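Local coordinates for protein GENE 22 product (Bacillus phage spp1, PDB 2XC8) that is of unknown function but resembles in fold a domain of a lactococcal phage receptor-binding protein, consistent with a related role, at residues 3-8 / 110-115; 58-63 / 97-102; 9-14 / 91-96; 24-29 / 42-47; 35-40 / 67-72. One frame throughout, in Å; residues are numbered along the deposited sequence.

The five contacts hold together a fold of two facing beta sheets. Interactions 1 and 2, with centres about 11 Å apart, pair strands of the mixed sheet: 2-8, 109-117, 93-103, 56-64 and 71-79, in that order across it. Interaction 4 pairs strands 23-33 and 37-47 of the second, antiparallel sheet, its centre about 12 Å from that of interaction 2, where the core side chains meet. Interactions 3 and 5, centres about 9 Å apart, join one sheet to the other at the same end, touching through Trp11 and Phe39. Along the chain interaction 1 closes a loop that contains all the others, so the first strand of the chain is tied to strand 109-117.

Interaction 1 of 5, residues 3-8 / 110-115; sequences EIVNRK and EGTIFL
Glu3, Val5 and Arg7 supply all the backbone hydrogen bonds that strand 3-8 makes with strand 110-115, in a parallel pairing. Glu3 N donates to Gly111 O, and Glu3 O accepts from Ile113 N at 2.7 Å. Val5 repeats the pattern, its N reaching Ile113 O at 2.8 Å in a nearly straight bond (173° at the hydrogen) and its O taking Leu115 N. Arg7 N closes the series on Leu115 O at 3.1 Å. CA-H groups add to the same carbonyls, as with Ile4 CA and Ile113 O at 3.4 Å.

Strand 2-8 is one of the two outermost strands of the five-stranded mixed sheet within its chain, and the alternate residues present their other edge outward: Ile4 N bonds to Glu16 OE1 of a second subunit.

Apolar contacts divide between the two faces. On one, Ile4 CG2 meets Leu115 CD1 at 3.7 Å, and the amide end of Asn6 lies beside the same leucine, ND2 to CB 3.5 Å; Ile113 and Leu115 go on to touch Ile17 of the opposite sheet. On the other, Val5 CG2 packs against Thr112 CG2 at 3.6 Å, the threonine methyl also sitting above one face of the Phe114 ring toward its rim. Val5 CB lies 3.9 Å from Phe114 CD1, the two side chains running alongside each other.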
# COMPACT_ATOMS: atom_id res chain seq x y z
N GLU B 3 3.01 -3.36 7.80
CA GLU B 3 1.62 -2.91 7.83
C GLU B 3 1.48 -1.56 7.12
O GLU B 3 2.44 -0.80 7.02
CB GLU B 3 1.16 -2.78 9.28
CG GLU B 3 -0.36 -2.82 9.48
CD GLU B 3 -0.79 -2.28 10.83
OE1 GLU B 3 0.05 -1.74 11.58
OE2 GLU B 3 -2.00 -2.38 11.15
N ILE B 4 0.27 -1.28 6.64
CA ILE B 4 -0.02 0.02 6.03
C ILE B 4 -1.02 0.80 6.88
O ILE B 4 -2.08 0.28 7.25
CB ILE B 4 -0.47 -0.12 4.55
CG1 ILE B 4 0.74 -0.51 3.69
CG2 ILE B 4 -1.12 1.17 4.05
CD1 ILE B 4 0.47 -0.67 2.21
N VAL B 5 -0.67 2.05 7.18
CA VAL B 5 -1.52 2.93 7.98
C VAL B 5 -1.92 4.17 7.19
O VAL B 5 -1.10 5.05 6.91
CB VAL B 5 -0.86 3.30 9.35
CG1 VAL B 5 -1.68 4.37 10.07
CG2 VAL B 5 -0.74 2.06 10.23
N ASN B 6 -3.20 4.21 6.81
CA ASN B 6 -3.79 5.36 6.14
C ASN B 6 -4.27 6.38 7.17
O ASN B 6 -4.96 6.01 8.13
CB ASN B 6 -4.98 4.92 5.26
CG ASN B 6 -4.57 3.99 4.14
OD1 ASN B 6 -5.05 2.86 4.05
ND2 ASN B 6 -3.67 4.45 3.27
N ARG B 7 -3.91 7.64 6.98
CA ARG B 7 -4.37 8.71 7.86
C ARG B 7 -4.67 10.02 7.12
O ARG B 7 -3.94 10.42 6.22
CB ARG B 7 -3.37 8.98 8.99
CG ARG B 7 -3.95 9.88 10.09
CD ARG B 7 -2.93 10.21 11.16
NE ARG B 7 -3.59 10.74 12.35
CZ ARG B 7 -3.76 10.06 13.48
NH1 ARG B 7 -3.30 8.81 13.59
NH2 ARG B 7 -4.38 10.63 14.51
N LYS B 8 -5.76 10.67 7.53
CA LYS B 8 -6.14 11.98 7.01
C LYS B 8 -5.39 13.07 7.77
O LYS B 8 -5.49 13.17 9.00
CB LYS B 8 -7.65 12.19 7.12
CG LYS B 8 -8.47 11.30 6.19
CD LYS B 8 -9.96 11.48 6.42
CE LYS B 8 -10.76 10.58 5.49
NZ LYS B 8 -12.23 10.71 5.71
N GLU B 110 9.29 -6.42 10.20
CA GLU B 110 8.19 -5.95 11.03
C GLU B 110 8.22 -4.42 11.08
O GLU B 110 9.22 -3.83 11.49
CB GLU B 110 8.27 -6.55 12.44
CG GLU B 110 7.17 -6.09 13.41
CD GLU B 110 5.76 -6.52 13.00
OE1 GLU B 110 4.80 -5.91 13.52
OE2 GLU B 110 5.61 -7.45 12.18
N GLY B 111 7.12 -3.80 10.66
CA GLY B 111 7.03 -2.35 10.66
C GLY B 111 5.79 -1.77 10.02
O GLY B 111 4.76 -2.45 9.89
N THR B 112 5.89 -0.51 9.61
CA THR B 112 4.75 0.25 9.11
C THR B 112 5.04 1.24 7.98
O THR B 112 6.07 1.92 7.97
CB THR B 112 4.11 1.11 10.24
OG1 THR B 112 3.93 0.30 11.41
CG2 THR B 112 2.77 1.67 9.80
N ILE B 113 4.12 1.30 7.02
CA ILE B 113 4.22 2.26 5.93
C ILE B 113 3.06 3.22 6.22
O ILE B 113 1.90 2.82 6.23
CB ILE B 113 4.09 1.66 4.50
CG1 ILE B 113 5.38 0.93 4.11
CG2 ILE B 113 3.76 2.74 3.47
CD1 ILE B 113 5.25 -0.00 2.91
N PHE B 114 3.39 4.49 6.47
CA PHE B 114 2.39 5.51 6.74
C PHE B 114 2.02 6.24 5.46
O PHE B 114 2.86 6.89 4.83
CB PHE B 114 2.90 6.51 7.80
CG PHE B 114 3.02 5.93 9.18
CD1 PHE B 114 1.94 5.96 10.06
CD2 PHE B 114 4.22 5.37 9.61
CE1 PHE B 114 2.05 5.43 11.35
CE2 PHE B 114 4.34 4.84 10.90
CZ PHE B 114 3.25 4.87 11.76
N LEU B 115 0.75 6.12 5.06
CA LEU B 115 0.25 6.77 3.85
C LEU B 115 -0.70 7.91 4.20
O LEU B 115 -1.84 7.67 4.63
CB LEU B 115 -0.44 5.75 2.93
CG LEU B 115 0.38 4.62 2.30
CD1 LEU B 115 -0.51 3.73 1.47
CD2 LEU B 115 1.54 5.15 1.46

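Interaction 2 of 5, residues 58-63 / 97-102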
# COMPACT_ATOMS: atom_id res chain seq x y z
N TYR B 58 15.16 0.55 10.17
CA TYR B 58 15.22 1.51 9.07
C TYR B 58 14.20 2.62 9.27
O TYR B 58 13.02 2.35 9.54
CB TYR B 58 14.98 0.81 7.73
CG TYR B 58 16.14 -0.03 7.26
CD1 TYR B 58 17.18 0.53 6.53
CD2 TYR B 58 16.20 -1.39 7.56
CE1 TYR B 58 18.26 -0.24 6.11
CE2 TYR B 58 17.27 -2.17 7.13
CZ TYR B 58 18.29 -1.58 6.41
OH TYR B 58 19.35 -2.35 5.99
N MSE B 59 14.65 3.84 9.12
CA MSE B 59 13.84 5.01 9.28
C MSE B 59 13.94 6.04 8.20
O MSE B 59 14.97 6.56 7.93
CB MSE B 59 14.19 5.67 10.59
CG MSE B 59 13.01 5.94 11.41
SE MSE B 59 12.66 4.67 12.76
CE MSE B 59 13.31 5.75 14.14
N LEU B 60 12.82 6.31 7.57
CA LEU B 60 12.80 7.25 6.45
C LEU B 60 12.15 8.57 6.86
O LEU B 60 11.04 8.59 7.39
CB LEU B 60 12.07 6.63 5.26
CG LEU B 60 12.03 7.38 3.92
CD1 LEU B 60 13.41 7.48 3.28
CD2 LEU B 60 11.05 6.71 2.97
N TYR B 61 12.86 9.67 6.60
CA TYR B 61 12.40 11.00 6.97
C TYR B 61 12.13 11.87 5.75
O TYR B 61 12.92 11.89 4.80
CB TYR B 61 13.42 11.71 7.87
CG TYR B 61 13.89 10.90 9.07
CD1 TYR B 61 13.02 10.58 10.10
CD2 TYR B 61 15.22 10.49 9.17
CE1 TYR B 61 13.45 9.84 11.20
CE2 TYR B 61 15.66 9.76 10.26
CZ TYR B 61 14.77 9.44 11.28
OH TYR B 61 15.21 8.71 12.36
N LEU B 62 11.00 12.58 5.78
CA LEU B 62 10.70 13.60 4.78
C LEU B 62 10.74 14.96 5.46
O LEU B 62 9.91 15.27 6.32
CB LEU B 62 9.34 13.35 4.12
CG LEU B 62 8.97 14.21 2.90
CD1 LEU B 62 9.80 13.83 1.68
CD2 LEU B 62 7.49 14.09 2.59
N HIS B 63 11.73 15.77 5.08
CA HIS B 63 11.95 17.08 5.71
C HIS B 63 12.07 18.18 4.67
O HIS B 63 12.37 17.93 3.50
CB HIS B 63 13.19 17.04 6.60
CG HIS B 63 14.38 16.42 5.94
ND1 HIS B 63 15.25 17.13 5.14
CD2 HIS B 63 14.85 15.15 5.94
CE1 HIS B 63 16.19 16.33 4.69
NE2 HIS B 63 15.97 15.12 5.16
N TYR B 97 7.32 10.81 8.89
CA TYR B 97 8.10 9.58 8.97
C TYR B 97 7.30 8.49 8.28
O TYR B 97 6.67 7.72 8.93
CB TYR B 97 8.42 9.03 10.37
CG TYR B 97 8.73 9.98 11.47
CD1 TYR B 97 7.72 10.63 12.13
CD2 TYR B 97 10.02 10.15 11.91
CE1 TYR B 97 7.99 11.50 13.14
CE2 TYR B 97 10.31 10.99 12.93
CZ TYR B 97 9.29 11.67 13.55
OH TYR B 97 9.52 12.54 14.57
N PRO B 98 7.34 8.42 6.97
CA PRO B 98 6.41 7.47 6.34
C PRO B 98 6.80 5.98 6.39
O PRO B 98 5.94 5.12 6.17
CB PRO B 98 6.32 7.96 4.89
CG PRO B 98 7.61 8.65 4.65
CD PRO B 98 8.05 9.23 5.96
N VAL B 99 8.07 5.68 6.67
CA VAL B 99 8.53 4.28 6.74
C VAL B 99 9.35 4.01 8.01
O VAL B 99 10.30 4.73 8.31
CB VAL B 99 9.33 3.85 5.48
CG1 VAL B 99 9.74 2.38 5.55
CG2 VAL B 99 8.54 4.11 4.20
N SER B 100 8.97 2.96 8.74
CA SER B 100 9.68 2.52 9.94
C SER B 100 9.63 1.00 10.02
O SER B 100 8.59 0.42 10.34
CB SER B 100 9.06 3.15 11.19
OG SER B 100 9.73 2.72 12.37
N VAL B 101 10.75 0.35 9.72
CA VAL B 101 10.81 -1.12 9.62
C VAL B 101 12.00 -1.72 10.37
O VAL B 101 13.12 -1.22 10.28
CB VAL B 101 10.83 -1.59 8.14
CG1 VAL B 101 10.83 -3.12 8.04
CG2 VAL B 101 9.65 -1.03 7.36
N THR B 102 11.73 -2.80 11.11
CA THR B 102 12.78 -3.61 11.73
C THR B 102 13.00 -4.88 10.91
O THR B 102 12.07 -5.66 10.69
CB THR B 102 12.43 -3.96 13.20
OG1 THR B 102 12.18 -2.75 13.93
CG2 THR B 102 13.57 -4.73 13.86
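Tyr61 and Tyr97 both set CG beside their own backbone N, anti to the carbonyl carbon (chi1 -51° and -38°), and their rings meet on the side of the sheet that also carries Met59 and Ser100. The strands, 58-63 and 97-102, are antiparallel neighbours in the middle of the five-stranded mixed sheet, one half of a beta sandwich. The two tyrosine rings meet rim to rim, Tyr61 CE1 lying 3.5 Å from Tyr97 CD2 with the planes turned 69° apart. Neither covers the other's face. Tyr61 also reaches Cys86, which is disulfide-bonded to Cys76.

Toward Tyr58 the backbones pair closely: Tyr58 N donates to Val101 O at 2.7 Å, and Val101 N returns a bond to Tyr58 O at 3.0 Å. Leu60 N then reaches Val99 O at 3.1 Å. Leu60 O is approached by carbon: Pro98 CD stands 3.4 Å away, with Tyr97 CA close by.

The opposite face, with Tyr58, Leu60, Val99 and Val101, turns to the sandwich core. Leu60 CD2 touches Val99 CG2 at 3.8 Å, and beyond them lie Val26 and Ile24 of the second sheet. Tyr58 ends in a hydroxyl bonded to Thr49 O. On the tyrosine-bearing face, the selenomethionine chain of Met59 bends so that its SE comes to 3.5 Å from Ser100 OG.

Interaction 3 of 5, residues 9-14 / 91-96; sequences AVWYLT and NERLIM
Trp11 and Leu13 reach across to Arg93, Ile95 and Met96 mainly through side chains, in van der Waals touches; hydrogen bonds are absent between the segments. The axes of the short strands 11-13 and 93-96 are 8.2 Å apart at closest and run at 62°, too far and too steep for backbone pairing.

Two N-H groups come near each other at the indole's nitrogen, without a hydrogen bond. Arg93, extended from CG to NE, brings the end of its guanidinium obliquely to that part of Trp11, with NH2 3.6 Å from NE1 and NH1 3.7 Å from CZ2. The two planes stand 76° apart, so the groups are not stacked.

Apolar contacts carry the rest. Ile95 approaches the indole at about a right angle: CD1 is over one face, and CG2 is 4.1 Å from CE3. Met96, a selenomethionine, has CG between its backbone N and carbonyl carbon (chi1 60°), then bends at chi3. Its SE rests 3.9 Å from Leu13 CB and close to Leu13 CD2. The methyl carbon CE comes 3.9 Å from Trp11 O, a plain carbon-to-oxygen touch. Leu31 of strand 23-33 lies among Trp11, Ile95 and Met96, while Tyr116 also packs against Met96.

Two successive residues, Ile95 and Met96, can both head toward the 9-14 segment because they share one partner, Leu62, on the neighbouring strand. That is a classic beta bulge, here filling one end of the interior between the two sheets of the sandwich.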
# COMPACT_ATOMS: atom_id res chain seq x y z
N ALA B 9 -4.62 13.87 7.03
CA ALA B 9 -3.81 14.93 7.62
C ALA B 9 -3.76 16.17 6.73
O ALA B 9 -4.05 16.09 5.53
CB ALA B 9 -2.39 14.42 7.89
N VAL B 10 -3.41 17.30 7.33
CA VAL B 10 -3.23 18.56 6.59
C VAL B 10 -2.08 18.40 5.60
O VAL B 10 -2.22 18.72 4.42
CB VAL B 10 -2.96 19.75 7.55
CG1 VAL B 10 -2.74 21.05 6.77
CG2 VAL B 10 -4.10 19.92 8.55
N TRP B 11 -0.95 17.88 6.09
CA TRP B 11 0.18 17.53 5.25
C TRP B 11 0.04 16.10 4.75
O TRP B 11 0.03 15.16 5.54
CB TRP B 11 1.49 17.68 6.02
CG TRP B 11 1.89 19.10 6.30
CD1 TRP B 11 1.54 19.84 7.39
CD2 TRP B 11 2.71 19.94 5.49
NE1 TRP B 11 2.09 21.10 7.31
CE2 TRP B 11 2.82 21.19 6.15
CE3 TRP B 11 3.37 19.77 4.27
CZ2 TRP B 11 3.56 22.25 5.63
CZ3 TRP B 11 4.10 20.83 3.75
CH2 TRP B 11 4.19 22.06 4.43
N TYR B 12 -0.09 15.95 3.43
CA TYR B 12 -0.21 14.62 2.83
C TYR B 12 0.66 14.45 1.59
O TYR B 12 0.96 15.41 0.88
CB TYR B 12 -1.68 14.27 2.55
CG TYR B 12 -2.39 15.16 1.54
CD1 TYR B 12 -2.49 14.78 0.20
CD2 TYR B 12 -3.00 16.35 1.94
CE1 TYR B 12 -3.16 15.58 -0.72
CE2 TYR B 12 -3.66 17.16 1.03
CZ TYR B 12 -3.74 16.77 -0.30
OH TYR B 12 -4.40 17.57 -1.21
N LEU B 13 1.04 13.20 1.33
CA LEU B 13 1.96 12.85 0.26
C LEU B 13 1.29 11.90 -0.74
O LEU B 13 0.75 10.86 -0.36
CB LEU B 13 3.22 12.21 0.84
CG LEU B 13 4.39 11.84 -0.07
CD1 LEU B 13 5.05 13.07 -0.68
CD2 LEU B 13 5.41 11.01 0.70
N THR B 14 1.33 12.28 -2.02
CA THR B 14 0.69 11.49 -3.08
C THR B 14 1.63 10.42 -3.66
O THR B 14 1.23 9.65 -4.53
CB THR B 14 0.16 12.39 -4.22
OG1 THR B 14 1.24 13.15 -4.79
CG2 THR B 14 -0.92 13.34 -3.71
N ASN B 91 18.43 20.57 10.98
CA ASN B 91 17.84 21.92 10.98
C ASN B 91 16.51 21.99 10.25
O ASN B 91 15.62 22.74 10.64
CB ASN B 91 18.82 22.90 10.32
CG ASN B 91 18.29 24.33 10.29
OD1 ASN B 91 17.73 24.84 11.26
ND2 ASN B 91 18.47 25.00 9.15
N GLU B 92 16.39 21.21 9.18
CA GLU B 92 15.21 21.24 8.33
C GLU B 92 13.96 20.74 9.04
O GLU B 92 14.04 19.90 9.94
CB GLU B 92 15.46 20.46 7.03
CG GLU B 92 16.51 21.10 6.13
CD GLU B 92 16.67 20.39 4.79
OE1 GLU B 92 15.76 19.64 4.39
OE2 GLU B 92 17.72 20.60 4.15
N ARG B 93 12.83 21.31 8.71
CA ARG B 93 11.57 20.92 9.26
C ARG B 93 11.17 19.51 8.87
O ARG B 93 11.03 19.19 7.75
CB ARG B 93 10.49 21.92 8.87
CG ARG B 93 9.18 21.66 9.54
CD ARG B 93 8.06 22.52 9.10
NE ARG B 93 6.83 21.93 9.59
CZ ARG B 93 5.61 22.38 9.35
NH1 ARG B 93 5.41 23.43 8.60
NH2 ARG B 93 4.58 21.75 9.88
N LEU B 94 10.97 18.68 9.86
CA LEU B 94 10.55 17.34 9.62
C LEU B 94 9.06 17.31 9.37
O LEU B 94 8.29 17.80 10.13
CB LEU B 94 10.95 16.39 10.73
CG LEU B 94 10.50 14.94 10.69
CD1 LEU B 94 11.22 14.09 9.74
CD2 LEU B 94 10.65 14.40 12.02
N ILE B 95 8.70 16.74 8.25
CA ILE B 95 7.36 16.74 7.78
C ILE B 95 6.71 15.44 8.14
O ILE B 95 5.70 15.45 8.74
CB ILE B 95 7.29 17.01 6.26
CG1 ILE B 95 7.90 18.36 5.90
CG2 ILE B 95 5.92 16.92 5.79
CD1 ILE B 95 7.26 19.56 6.51
N MSE B 96 7.31 14.33 7.77
CA MSE B 96 6.76 13.03 8.09
C MSE B 96 7.71 11.84 8.15
O MSE B 96 8.76 11.86 7.58
CB MSE B 96 5.63 12.67 7.15
CG MSE B 96 6.00 12.62 5.72
SE MSE B 96 4.66 12.22 4.48
CE MSE B 96 3.49 13.61 4.78

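Interaction 4 of 5, residues 24-29 / 42-47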
# COMPACT_ATOMS: atom_id res chain seq x y z
N ILE B 24 12.21 -1.04 -0.06
CA ILE B 24 11.13 -0.06 -0.11
C ILE B 24 11.27 0.83 -1.34
O ILE B 24 12.37 1.30 -1.66
CB ILE B 24 11.09 0.82 1.19
CG1 ILE B 24 10.80 -0.04 2.43
CG2 ILE B 24 10.09 1.98 1.06
CD1 ILE B 24 9.42 -0.71 2.47
N GLU B 25 10.15 1.05 -2.03
CA GLU B 25 10.09 1.95 -3.18
C GLU B 25 9.11 3.08 -2.93
O GLU B 25 7.93 2.84 -2.65
CB GLU B 25 9.68 1.19 -4.44
CG GLU B 25 10.82 0.90 -5.39
CD GLU B 25 10.38 0.03 -6.56
OE1 GLU B 25 9.29 0.28 -7.13
OE2 GLU B 25 11.13 -0.90 -6.92
N VAL B 26 9.59 4.31 -3.03
CA VAL B 26 8.74 5.49 -2.97
C VAL B 26 8.78 6.16 -4.34
O VAL B 26 9.86 6.52 -4.83
CB VAL B 26 9.18 6.48 -1.86
CG1 VAL B 26 8.23 7.67 -1.79
CG2 VAL B 26 9.26 5.79 -0.51
N SER B 27 7.62 6.30 -4.96
CA SER B 27 7.52 6.94 -6.27
C SER B 27 7.66 8.45 -6.15
O SER B 27 7.55 9.01 -5.05
CB SER B 27 6.20 6.58 -6.95
OG SER B 27 5.11 7.28 -6.37
N ALA B 28 7.90 9.11 -7.28
CA ALA B 28 7.88 10.57 -7.34
C ALA B 28 6.45 11.03 -7.10
O ALA B 28 5.50 10.45 -7.63
CB ALA B 28 8.38 11.05 -8.69
N GLY B 29 6.29 12.08 -6.29
CA GLY B 29 4.96 12.57 -5.96
C GLY B 29 4.93 14.02 -5.52
O GLY B 29 5.82 14.81 -5.86
N GLU B 42 10.85 13.94 -4.90
CA GLU B 42 11.56 12.98 -5.72
C GLU B 42 11.39 11.52 -5.29
O GLU B 42 11.12 11.20 -4.16
CB GLU B 42 13.03 13.37 -5.88
CG GLU B 42 13.87 13.19 -4.62
CD GLU B 42 15.18 13.97 -4.59
OE1 GLU B 42 16.09 13.58 -5.31
OE2 GLU B 42 15.31 14.95 -3.84
N GLU B 43 11.48 10.62 -6.24
CA GLU B 43 11.48 9.23 -5.94
C GLU B 43 12.64 8.85 -5.00
O GLU B 43 13.61 9.52 -4.91
CB GLU B 43 11.42 8.43 -7.26
CG GLU B 43 12.72 7.96 -7.80
CD GLU B 43 12.67 7.30 -9.19
OE1 GLU B 43 11.76 7.50 -9.98
OE2 GLU B 43 13.59 6.54 -9.50
N VAL B 44 12.49 7.78 -4.26
CA VAL B 44 13.51 7.26 -3.38
C VAL B 44 13.28 5.80 -3.15
O VAL B 44 12.19 5.36 -3.04
CB VAL B 44 13.59 8.02 -2.02
CG1 VAL B 44 12.42 7.75 -1.16
CG2 VAL B 44 14.82 7.70 -1.31
N SER B 45 14.34 5.05 -3.08
CA SER B 45 14.26 3.68 -2.71
C SER B 45 15.47 3.17 -1.92
O SER B 45 16.52 3.74 -2.01
CB SER B 45 13.90 2.82 -3.93
OG SER B 45 14.95 2.63 -4.78
N PHE B 46 15.30 2.11 -1.14
CA PHE B 46 16.39 1.52 -0.36
C PHE B 46 16.14 0.04 -0.07
O PHE B 46 14.99 -0.39 0.06
CB PHE B 46 16.64 2.31 0.94
CG PHE B 46 15.46 2.36 1.88
CD1 PHE B 46 15.34 1.43 2.92
CD2 PHE B 46 14.48 3.34 1.75
CE1 PHE B 46 14.26 1.48 3.80
CE2 PHE B 46 13.40 3.40 2.62
CZ PHE B 46 13.29 2.46 3.65
N ASP B 47 17.22 -0.72 0.04
CA ASP B 47 17.15 -2.14 0.39
C ASP B 47 16.89 -2.30 1.88
O ASP B 47 17.42 -1.54 2.70
CB ASP B 47 18.44 -2.86 0.01
CG ASP B 47 18.72 -2.84 -1.48
OD1 ASP B 47 17.76 -2.88 -2.28
OD2 ASP B 47 19.91 -2.80 -1.86
O HOH W 1 8.83 7.41 -9.38
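Ile24, Val26, Val44 and Phe46 form the inner face of an antiparallel beta hairpin between strands 23-33 and 37-47, in the smaller sheet of the fold. Ile24 pairs with Phe46 and Val26 with Val44, each as a hydrogen-bonded pair. Ile24 N to Phe46 O is 2.9 Å, and Val26 N to Val44 O is 2.8 Å; each pair has a return bond.

Phe46 holds CG between its backbone N and carbonyl carbon (chi1 61°), the crowded position, and the ring lies alongside Ile24. Ile24 CB stands over the ring face, 4.0 Å from its centroid and displaced toward the rim, a CH-pi contact. Val44 CG1 presses on Val26 CB at 3.5 Å.

On the outer face, Ser45 CB comes close to Ile24 O, and the CG of Glu25 lies 3.9 Å from that same CB. Beyond the last bonded pair a water joins the two segments: it accepts from Ala28 N at 2.9 Å and donates to Glu43 OE1 at 3.0 Å.

Around the hairpin, Ile24 and Phe46 pack on Val99 of strand 93-103, Val26 meets Leu60 of strand 56-64, and Trp73 of strand 71-79 covers both valines. On the other flank Glu25 and Ser27 bond through their backbones to Lys18 and Glu16.

Interaction 5 of 5, residues 35-40 / 67-72; sequences DEEVFP and QTKKVS
Phe39 and Val71 make the close-packed half of this contact, while Glu37 and Lys69 lie on its solvent side. Phe39 CB lies 3.7 Å from Val71 CG2, the two buried side chains crossing at about a right angle. Farther along the ring, Phe39 CE1 meets Lys69 CD at 3.5 Å. The lysine methylene comes in at the ring's edge, in its plane.

Toward solvent the hold is looser. Lys69 bends at chi3 and chi4, and NZ stays 3.6 Å from Glu37 OE1, a long salt bridge; the same oxygen is nearer still to Lys69 CD, at 3.4 Å. Charge and aliphatic chain therefore share one carboxylate oxygen.

The backbones do not bond directly, since their nearest CA atoms, on Phe39 and Val71, are 7.2 Å apart. Between them one water joins Pro40 O, to which it donates at 2.8 Å, to Val71 N, from which it accepts at 3.0 Å.

The contact brings the start of strand 37-47 against strand 71-79, an outermost strand of the mixed sheet. Leu31 of strand 23-33 and Leu62 of strand 56-64 both touch Val71, and Met64 of the latter strand packs on Phe39 as well.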
# COMPACT_ATOMS: atom_id res chain seq x y z
N ASP B 35 -4.89 22.66 0.95
CA ASP B 35 -5.05 23.16 -0.39
C ASP B 35 -4.32 24.49 -0.67
O ASP B 35 -4.58 25.15 -1.62
CB ASP B 35 -6.51 23.18 -0.87
CG ASP B 35 -7.42 24.01 0.00
OD1 ASP B 35 -8.59 23.63 0.18
OD2 ASP B 35 -7.00 25.05 0.51
N GLU B 36 -3.38 24.82 0.15
CA GLU B 36 -2.70 26.11 0.01
C GLU B 36 -1.42 26.06 -0.83
O GLU B 36 -1.20 26.94 -1.66
CB GLU B 36 -2.50 26.82 1.37
CG GLU B 36 -1.27 26.41 2.18
CD GLU B 36 -0.89 27.44 3.23
OE1 GLU B 36 -1.72 27.71 4.13
OE2 GLU B 36 0.23 27.98 3.15
N GLU B 37 -0.60 25.03 -0.64
CA GLU B 37 0.63 24.86 -1.43
C GLU B 37 1.06 23.40 -1.59
O GLU B 37 0.93 22.59 -0.67
CB GLU B 37 1.78 25.71 -0.87
CG GLU B 37 2.96 25.87 -1.83
CD GLU B 37 3.93 26.99 -1.45
OE1 GLU B 37 4.90 27.20 -2.20
OE2 GLU B 37 3.72 27.65 -0.41
N VAL B 38 1.66 23.11 -2.73
CA VAL B 38 2.14 21.81 -3.13
C VAL B 38 3.64 21.87 -3.47
O VAL B 38 4.07 22.78 -4.05
CB VAL B 38 1.39 21.35 -4.36
CG1 VAL B 38 1.79 20.01 -4.78
CG2 VAL B 38 -0.05 21.52 -4.19
N PHE B 39 4.39 20.84 -3.09
CA PHE B 39 5.83 20.80 -3.31
C PHE B 39 6.21 19.49 -4.00
O PHE B 39 5.66 18.44 -3.66
CB PHE B 39 6.57 20.90 -1.96
CG PHE B 39 6.10 22.04 -1.09
CD1 PHE B 39 6.70 23.29 -1.18
CD2 PHE B 39 5.07 21.86 -0.17
CE1 PHE B 39 6.28 24.35 -0.37
CE2 PHE B 39 4.64 22.91 0.64
CZ PHE B 39 5.25 24.16 0.54
N PRO B 40 7.16 19.53 -4.96
CA PRO B 40 7.56 18.29 -5.63
C PRO B 40 8.45 17.40 -4.75
O PRO B 40 9.33 17.91 -4.05
CB PRO B 40 8.35 18.79 -6.85
CG PRO B 40 8.86 20.12 -6.46
CD PRO B 40 7.85 20.71 -5.52
N GLN B 67 13.17 27.86 4.14
CA GLN B 67 13.52 29.05 3.36
C GLN B 67 13.61 28.79 1.85
O GLN B 67 13.14 29.61 1.06
CB GLN B 67 14.80 29.69 3.89
CG GLN B 67 14.57 30.61 5.08
CD GLN B 67 15.85 31.14 5.70
OE1 GLN B 67 16.88 31.25 5.04
NE2 GLN B 67 15.78 31.49 6.98
N THR B 68 14.19 27.66 1.47
CA THR B 68 14.32 27.31 0.05
C THR B 68 13.10 26.52 -0.45
O THR B 68 12.86 26.43 -1.66
CB THR B 68 15.60 26.49 -0.24
OG1 THR B 68 15.48 25.18 0.33
CG2 THR B 68 16.83 27.18 0.32
N LYS B 69 12.33 26.01 0.49
CA LYS B 69 11.18 25.13 0.25
C LYS B 69 11.50 23.78 -0.36
O LYS B 69 10.62 23.08 -0.74
CB LYS B 69 10.08 25.78 -0.60
CG LYS B 69 9.29 26.94 -0.02
CD LYS B 69 8.08 27.27 -0.94
CE LYS B 69 8.23 28.50 -1.79
NZ LYS B 69 8.12 28.37 -3.27
N LYS B 70 12.77 23.44 -0.44
CA LYS B 70 13.25 22.15 -0.94
C LYS B 70 12.88 21.03 0.02
O LYS B 70 13.24 21.06 1.20
CB LYS B 70 14.76 22.19 -1.16
CG LYS B 70 15.36 20.93 -1.77
CD LYS B 70 16.87 20.90 -1.62
CE LYS B 70 17.47 19.67 -2.29
NZ LYS B 70 18.95 19.61 -2.11
N VAL B 71 12.16 20.03 -0.49
CA VAL B 71 11.74 18.87 0.29
C VAL B 71 12.63 17.68 -0.05
O VAL B 71 12.77 17.32 -1.22
CB VAL B 71 10.25 18.52 0.04
CG1 VAL B 71 9.78 17.44 0.99
CG2 VAL B 71 9.37 19.76 0.19
N SER B 72 13.24 17.08 0.97
CA SER B 72 14.23 16.02 0.77
C SER B 72 14.00 14.77 1.63
O SER B 72 13.26 14.80 2.61
CB SER B 72 15.64 16.56 1.01
OG SER B 72 15.94 17.63 0.13
O HOH W 2 10.87 20.05 -3.20